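Local coordinates for pheromome Binding Protein (Epiphyas postvittana, PDB 6VQ5) that probably binds odorant or pheromone molecules and carries them, as a small helical member of the insect pheromone-binding protein family, at residues 88-93 and 120-125; 96-101 and 112-117. All coordinates share one frame; numbering follows the deposited sequence.

Contact 1: residues 88-93 and 120-125. Unlike the reference sequence in segment 120-125: E124 (reference Lys).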
ATOM      1  N   ALA A  88      14.504  -0.598   5.890  1.00113.91           N
ATOM      2  CA  ALA A  88      14.797  -2.047   5.797  1.00112.83           C
ATOM      3  C   ALA A  88      13.734  -2.847   6.559  1.00107.74           C
ATOM      4  O   ALA A  88      13.289  -3.871   6.015  1.00105.66           O
ATOM      5  CB  ALA A  88      16.186  -2.328   6.317  1.00117.59           C
ATOM      6  N   LYS A  89      13.333  -2.402   7.759  1.00105.84           N
ATOM      7  CA  LYS A  89      12.312  -3.100   8.592  1.00103.54           C
ATOM      8  C   LYS A  89      10.967  -3.087   7.856  1.00 99.02           C
ATOM      9  O   LYS A  89      10.325  -4.150   7.795  1.00 95.82           O
ATOM     10  CB  LYS A  89      12.121  -2.458   9.970  1.00104.92           C
ATOM     11  CG  LYS A  89      13.330  -2.435  10.900  1.00110.55           C
ATOM     12  CD  LYS A  89      14.042  -3.771  11.093  1.00114.32           C
ATOM     13  CE  LYS A  89      15.269  -3.909  10.205  1.00120.14           C
ATOM     14  NZ  LYS A  89      15.609  -5.321   9.899  1.00121.68           N
ATOM     15  N   LEU A  90      10.564  -1.925   7.329  1.00 97.61           N
ATOM     16  CA  LEU A  90       9.298  -1.725   6.568  1.00 93.27           C
ATOM     17  C   LEU A  90       9.215  -2.709   5.397  1.00 92.26           C
ATOM     18  O   LEU A  90       8.177  -3.381   5.267  1.00 89.36           O
ATOM     19  CB  LEU A  90       9.227  -0.288   6.044  1.00 93.28           C
ATOM     20  CG  LEU A  90       8.843   0.779   7.062  1.00 92.87           C
ATOM     21  CD1 LEU A  90       8.804   2.156   6.419  1.00 94.33           C
ATOM     22  CD2 LEU A  90       7.509   0.460   7.707  1.00 90.37           C
ATOM     23  N   VAL A  91      10.248  -2.763   4.559  1.00 94.54           N
ATOM     24  CA  VAL A  91      10.259  -3.609   3.329  1.00 96.32           C
ATOM     25  C   VAL A  91      10.295  -5.081   3.763  1.00 95.60           C
ATOM     26  O   VAL A  91       9.639  -5.907   3.092  1.00 94.55           O
ATOM     27  CB  VAL A  91      11.422  -3.229   2.383  1.00101.63           C
ATOM     28  CG1 VAL A  91      11.612  -4.231   1.252  1.00104.00           C
ATOM     29  CG2 VAL A  91      11.258  -1.821   1.825  1.00101.38           C
ATOM     30  N   ALA A  92      10.995  -5.400   4.856  1.00 95.90           N
ATOM     31  CA  ALA A  92      11.006  -6.762   5.438  1.00 95.80           C
ATOM     32  C   ALA A  92       9.565  -7.169   5.770  1.00 91.98           C
ATOM     33  O   ALA A  92       9.142  -8.252   5.326  1.00 93.37           O
ATOM     34  CB  ALA A  92      11.900  -6.825   6.647  1.00 97.65           C
ATOM     35  N   ILE A  93       8.834  -6.312   6.489  1.00 87.68           N
ATOM     36  CA  ILE A  93       7.410  -6.546   6.872  1.00 84.58           C
ATOM     37  C   ILE A  93       6.557  -6.657   5.599  1.00 83.70           C
ATOM     38  O   ILE A  93       5.685  -7.549   5.559  1.00 84.61           O
ATOM     39  CB  ILE A  93       6.903  -5.466   7.855  1.00 81.62           C
ATOM     40  CG1 ILE A  93       7.282  -5.812   9.300  1.00 82.56           C
ATOM     41  CG2 ILE A  93       5.402  -5.245   7.722  1.00 77.58           C
ATOM     42  CD1 ILE A  93       7.637  -4.612  10.143  1.00 83.49           C
ATOM     43  N   THR A 120      -0.913  -2.986   9.575  1.00 67.03           N
ATOM     44  CA  THR A 120      -1.137  -3.556  10.924  1.00 71.29           C
ATOM     45  C   THR A 120       0.207  -3.977  11.547  1.00 75.36           C
ATOM     46  O   THR A 120       0.361  -3.741  12.756  1.00 79.08           O
ATOM     47  CB  THR A 120      -2.222  -4.647  10.898  1.00 70.87           C
ATOM     48  OG1 THR A 120      -3.488  -4.013  10.711  1.00 67.18           O
ATOM     49  CG2 THR A 120      -2.285  -5.468  12.165  1.00 71.23           C
ATOM     50  N   ASN A 121       1.155  -4.531  10.780  1.00 76.35           N
ATOM     51  CA  ASN A 121       2.417  -5.108  11.331  1.00 80.34           C
ATOM     52  C   ASN A 121       3.540  -4.061  11.447  1.00 82.91           C
ATOM     53  O   ASN A 121       4.609  -4.410  11.992  1.00 86.66           O
ATOM     54  CB  ASN A 121       2.893  -6.314  10.521  1.00 81.84           C
ATOM     55  CG  ASN A 121       2.100  -7.579  10.798  1.00 84.06           C
ATOM     56  OD1 ASN A 121       1.261  -7.644  11.697  1.00 85.96           O
ATOM     57  ND2 ASN A 121       2.377  -8.623  10.036  1.00 86.79           N
ATOM     58  N   ILE A 122       3.345  -2.827  10.978  1.00 81.96           N
ATOM     59  CA  ILE A 122       4.382  -1.759  11.096  1.00 86.16           C
ATOM     60  C   ILE A 122       4.123  -0.944  12.365  1.00 91.14           C
ATOM     61  O   ILE A 122       4.720   0.141  12.493  1.00 94.13           O
ATOM     62  CB  ILE A 122       4.468  -0.868   9.835  1.00 84.21           C
ATOM     63  CG1 ILE A 122       3.196  -0.059   9.586  1.00 82.11           C
ATOM     64  CG2 ILE A 122       4.865  -1.693   8.627  1.00 82.73           C
ATOM     65  CD1 ILE A 122       3.424   1.183   8.747  1.00 81.88           C
ATOM     66  N   HIS A 123       3.295  -1.464  13.276  1.00 95.87           N
ATOM     67  CA  HIS A 123       2.897  -0.812  14.556  1.00 98.85           C
ATOM     68  C   HIS A 123       4.118  -0.266  15.312  1.00104.50           C
ATOM     69  O   HIS A 123       4.108   0.923  15.660  1.00107.75           O
ATOM     70  CB  HIS A 123       2.124  -1.808  15.432  1.00 99.87           C
ATOM     71  CG  HIS A 123       1.734  -1.248  16.759  1.00101.49           C
ATOM     72  ND1 HIS A 123       0.636  -0.414  16.915  1.00 99.06           N
ATOM     73  CD2 HIS A 123       2.305  -1.365  17.976  1.00103.35           C
ATOM     74  CE1 HIS A 123       0.546  -0.051  18.175  1.00100.84           C
ATOM     75  NE2 HIS A 123       1.559  -0.617  18.843  1.00104.58           N
ATOM     76  N   GLU A 124       5.129  -1.102  15.556  1.00108.21           N
ATOM     77  CA  GLU A 124       6.229  -0.818  16.518  1.00116.12           C
ATOM     78  C   GLU A 124       7.341  -0.004  15.838  1.00117.72           C
ATOM     79  O   GLU A 124       8.489  -0.060  16.330  1.00121.09           O
ATOM     80  CB  GLU A 124       6.818  -2.118  17.087  1.00121.06           C
ATOM     81  CG  GLU A 124       5.799  -3.220  17.355  1.00120.26           C
ATOM     82  CD  GLU A 124       5.764  -4.326  16.307  1.00119.98           C
ATOM     83  OE1 GLU A 124       5.632  -4.024  15.087  1.00119.81           O
ATOM     84  OE2 GLU A 124       5.890  -5.488  16.706  1.00120.50           O
ATOM     85  N   LEU A 125       7.016   0.718  14.761  1.00115.83           N
ATOM     86  CA  LEU A 125       7.965   1.501  13.924  1.00116.41           C
ATOM     87  C   LEU A 125       7.472   2.952  13.850  1.00116.67           C
ATOM     88  O   LEU A 125       6.263   3.165  13.633  1.00109.74           O
ATOM     89  CB  LEU A 125       8.035   0.872  12.527  1.00113.19           C
ATOM     90  CG  LEU A 125       9.156  -0.134  12.272  1.00113.91           C
ATOM     91  CD1 LEU A 125       9.306  -1.133  13.408  1.00115.19           C
ATOM     92  CD2 LEU A 125       8.911  -0.861  10.961  1.00111.95           C
TER
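An apolar contact joins the middle of helix 84-100 to the place where helix 107-121 ends and the chain turns away, so L90 and I93 meet N121, I122 and L125. L90 reaches in with CD2, which lies 3.5 Å from CG2 of I122 and also touches CD2 of L125, the two leucines sliding past each other in opposite directions. CG2 of I93, anti to the backbone N, packs 3.7 Å from CG2 of I122 and rests against CB of N121, while CD1 runs tip to tip toward CD2 of L125, 4.0 Å away, and lies near the carbonyl O of N121. On the solvent-exposed K89, CB touches CD2 of L125 at 3.7 Å, though the amine leads away. An alanine in place of I93 would probably open a gap between helix 84-100 and the turn after helix 107-121, leaving CG2 of I122 and CD2 of L125 with one partner fewer. W127 touches both L90 and I122, and F118 lies against L90 and I93. No hydrogen bond crosses; a type I beta turn from I122 to L125, with L125 N bonded to I122 O, follows the last helix of the all-helical PBP/GOBP fold and lies against helix 84-100.

Contact 2: residues 96-101 and 112-117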
ATOM      1  N   GLU A  96       7.041 -10.069   3.878  1.00 90.95           N
ATOM      2  CA  GLU A  96       6.463 -11.218   4.622  1.00 90.83           C
ATOM      3  C   GLU A  96       4.956 -11.266   4.372  1.00 86.85           C
ATOM      4  O   GLU A  96       4.430 -12.364   4.142  1.00 87.15           O
ATOM      5  CB  GLU A  96       6.858 -11.175   6.097  1.00 92.44           C
ATOM      6  CG  GLU A  96       8.102 -12.008   6.390  1.00 98.45           C
ATOM      7  CD  GLU A  96       8.057 -13.461   5.915  1.00102.64           C
ATOM      8  OE1 GLU A  96       6.932 -13.969   5.676  1.00103.39           O
ATOM      9  OE2 GLU A  96       9.136 -14.089   5.777  1.00106.06           O
ATOM     10  N   CYS A  97       4.303 -10.108   4.369  1.00 84.56           N
ATOM     11  CA  CYS A  97       2.878  -9.927   3.993  1.00 82.53           C
ATOM     12  C   CYS A  97       2.635 -10.449   2.569  1.00 86.16           C
ATOM     13  O   CYS A  97       1.654 -11.201   2.367  1.00 88.03           O
ATOM     14  CB  CYS A  97       2.505  -8.455   4.076  1.00 79.01           C
ATOM     15  SG  CYS A  97       2.372  -7.836   5.771  1.00 74.41           S
ATOM     16  N   GLU A  98       3.499 -10.054   1.627  1.00 89.39           N
ATOM     17  CA  GLU A  98       3.469 -10.479   0.201  1.00 92.13           C
ATOM     18  C   GLU A  98       3.551 -12.011   0.105  1.00 95.51           C
ATOM     19  O   GLU A  98       2.740 -12.592  -0.629  1.00 97.53           O
ATOM     20  CB  GLU A  98       4.592  -9.798  -0.577  1.00 94.13           C
ATOM     21  CG  GLU A  98       4.544 -10.078  -2.063  1.00 98.11           C
ATOM     22  CD  GLU A  98       5.753  -9.602  -2.850  1.00101.42           C
ATOM     23  OE1 GLU A  98       6.872  -9.557  -2.289  1.00102.04           O
ATOM     24  OE2 GLU A  98       5.560  -9.267  -4.026  1.00104.58           O
ATOM     25  N   LYS A  99       4.476 -12.644   0.828  1.00 97.26           N
ATOM     26  CA  LYS A  99       4.574 -14.130   0.891  1.00101.68           C
ATOM     27  C   LYS A  99       3.262 -14.707   1.453  1.00 99.87           C
ATOM     28  O   LYS A  99       2.694 -15.625   0.813  1.00101.56           O
ATOM     29  CB  LYS A  99       5.774 -14.579   1.733  1.00104.26           C
ATOM     30  CG  LYS A  99       7.110 -14.602   1.007  1.00108.95           C
ATOM     31  CD  LYS A  99       8.288 -14.757   1.942  1.00112.11           C
ATOM     32  CE  LYS A  99       8.113 -15.888   2.937  1.00113.75           C
ATOM     33  NZ  LYS A  99       9.415 -16.419   3.409  1.00116.97           N
ATOM     34  N   THR A 100       2.797 -14.202   2.599  1.00 94.81           N
ATOM     35  CA  THR A 100       1.620 -14.745   3.321  1.00 94.58           C
ATOM     36  C   THR A 100       0.418 -14.797   2.374  1.00 94.69           C
ATOM     37  O   THR A 100      -0.286 -15.826   2.393  1.00 96.32           O
ATOM     38  CB  THR A 100       1.314 -13.916   4.574  1.00 92.46           C
ATOM     39  OG1 THR A 100       2.507 -13.958   5.353  1.00 96.97           O
ATOM     40  CG2 THR A 100       0.132 -14.415   5.379  1.00 91.03           C
ATOM     41  N   HIS A 101       0.202 -13.739   1.583  1.00 92.81           N
ATOM     42  CA  HIS A 101      -0.991 -13.590   0.708  1.00 93.58           C
ATOM     43  C   HIS A 101      -0.628 -13.771  -0.770  1.00 95.09           C
ATOM     44  O   HIS A 101      -1.429 -13.331  -1.616  1.00 92.11           O
ATOM     45  CB  HIS A 101      -1.669 -12.239   0.949  1.00 91.62           C
ATOM     46  CG  HIS A 101      -1.944 -11.947   2.381  1.00 91.18           C
ATOM     47  ND1 HIS A 101      -2.705 -12.780   3.175  1.00 93.39           N
ATOM     48  CD2 HIS A 101      -1.555 -10.920   3.164  1.00 90.52           C
ATOM     49  CE1 HIS A 101      -2.783 -12.275   4.386  1.00 92.75           C
ATOM     50  NE2 HIS A 101      -2.092 -11.127   4.403  1.00 92.34           N
ATOM     51  N   LEU A 112      -5.083  -5.197  -1.464  1.00 67.11           N
ATOM     52  CA  LEU A 112      -5.813  -4.722  -0.262  1.00 65.70           C
ATOM     53  C   LEU A 112      -5.306  -5.505   0.956  1.00 67.21           C
ATOM     54  O   LEU A 112      -4.951  -4.869   1.963  1.00 66.97           O
ATOM     55  CB  LEU A 112      -7.321  -4.894  -0.458  1.00 65.25           C
ATOM     56  CG  LEU A 112      -8.183  -4.377   0.684  1.00 62.70           C
ATOM     57  CD1 LEU A 112      -7.847  -2.931   0.974  1.00 62.04           C
ATOM     58  CD2 LEU A 112      -9.653  -4.541   0.373  1.00 62.56           C
ATOM     59  N   GLU A 113      -5.230  -6.833   0.840  1.00 69.18           N
ATOM     60  CA  GLU A 113      -4.794  -7.731   1.934  1.00 69.88           C
ATOM     61  C   GLU A 113      -3.334  -7.428   2.305  1.00 69.91           C
ATOM     62  O   GLU A 113      -3.047  -7.253   3.504  1.00 70.29           O
ATOM     63  CB  GLU A 113      -5.030  -9.192   1.531  1.00 74.63           C
ATOM     64  CG  GLU A 113      -6.503  -9.584   1.519  1.00 75.89           C
ATOM     65  CD  GLU A 113      -7.276  -9.110   2.747  1.00 76.06           C
ATOM     66  OE1 GLU A 113      -6.840  -9.480   3.891  1.00 78.61           O
ATOM     67  OE2 GLU A 113      -8.295  -8.363   2.579  1.00 71.48           O
ATOM     68  N   ILE A 114      -2.431  -7.346   1.336  1.00 71.12           N
ATOM     69  CA  ILE A 114      -1.006  -7.007   1.637  1.00 72.71           C
ATOM     70  C   ILE A 114      -0.974  -5.650   2.346  1.00 69.22           C
ATOM     71  O   ILE A 114      -0.239  -5.538   3.337  1.00 69.39           O
ATOM     72  CB  ILE A 114      -0.116  -7.050   0.375  1.00 75.42           C
ATOM     73  CG1 ILE A 114       0.012  -8.477  -0.165  1.00 78.22           C
ATOM     74  CG2 ILE A 114       1.252  -6.434   0.642  1.00 76.69           C
ATOM     75  CD1 ILE A 114       0.482  -8.557  -1.597  1.00 81.29           C
ATOM     76  N   ALA A 115      -1.746  -4.672   1.870  1.00 67.53           N
ATOM     77  CA  ALA A 115      -1.745  -3.290   2.409  1.00 67.87           C
ATOM     78  C   ALA A 115      -2.196  -3.303   3.877  1.00 66.73           C
ATOM     79  O   ALA A 115      -1.586  -2.564   4.688  1.00 67.79           O
ATOM     80  CB  ALA A 115      -2.621  -2.391   1.570  1.00 68.02           C
ATOM     81  N   LYS A 116      -3.197  -4.124   4.208  1.00 64.45           N
ATOM     82  CA  LYS A 116      -3.746  -4.257   5.587  1.00 65.01           C
ATOM     83  C   LYS A 116      -2.741  -4.988   6.488  1.00 66.84           C
ATOM     84  O   LYS A 116      -2.502  -4.534   7.617  1.00 68.54           O
ATOM     85  CB  LYS A 116      -5.066  -5.021   5.554  1.00 64.12           C
ATOM     86  CG  LYS A 116      -6.227  -4.248   4.957  1.00 62.91           C
ATOM     87  CD  LYS A 116      -7.559  -4.829   5.354  1.00 62.77           C
ATOM     88  CE  LYS A 116      -7.937  -6.063   4.566  1.00 63.48           C
ATOM     89  NZ  LYS A 116      -9.169  -6.652   5.119  1.00 63.77           N
ATOM     90  N   CYS A 117      -2.202  -6.103   6.011  1.00 66.75           N
ATOM     91  CA  CYS A 117      -1.122  -6.859   6.679  1.00 67.64           C
ATOM     92  C   CYS A 117       0.034  -5.903   6.989  1.00 68.51           C
ATOM     93  O   CYS A 117       0.489  -5.862   8.143  1.00 69.95           O
ATOM     94  CB  CYS A 117      -0.675  -8.011   5.792  1.00 69.06           C
ATOM     95  SG  CYS A 117       0.757  -8.893   6.453  1.00 71.55           S
TER
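H101, the first residue beyond the end of helix 84-100, lays one face of its ring over CB of E113, which stands 4.2 Å above the plane and offset toward the rim. CG2 of T100 lies against the opposite face. The edge is used as well: NE2 is 3.7 Å from CB of C117, a carbon close to the ring plane. Beside this the two helices are joined covalently, SG of C97 bonding to SG of C117 at 2.0 Å with a torsion of -80° about the S-S bond. The sulfurs approach by different routes: in C117 SG is anti to the backbone N (chi1 174°), whereas in C97 it is anti to the carbonyl carbon. I114 fills the neighbouring position with both branches, CG2 against CB of C97 at 4.2 Å and CD1 against CA of E98 at 4.0 Å. CB of E98 points away from helix 107-121, and its OE2 accepts a hydrogen bond from the backbone N of I68. Within each helix a salt bridge links residues three apart: K99 with E96, whose hydrogen bond is weak, and K116 with E113. The short helix segments run roughly antiparallel, at 138° with axes 8.9 Å apart. C97-C117 is one of the three disulfides of the PBP/GOBP fold, all formed here, and the one tying two helices that follow each other in the chain.

In the fold
Two contacts between the same pair of helices illustrate how chemistry can change along one interface. Both use helix 84-100 and helix 107-121, and their centres lie about 12 Å apart. Contact 2 joins the part nearer the connecting loop, and contact 1 the part farther along, where the second helix gives way to a turn. Each is partly buried, but contact 2 sits nearer the centre of the chain, about 9 Å against 12 Å between centres, and half of its touching residues are buried and the rest only partly exposed, whereas contact 1 has two exposed ones. Contact 2 combines a covalent bridge with a packed histidine ring; contact 1 relies mainly on leucine and isoleucine branches, without covalent or hydrogen bonds across it.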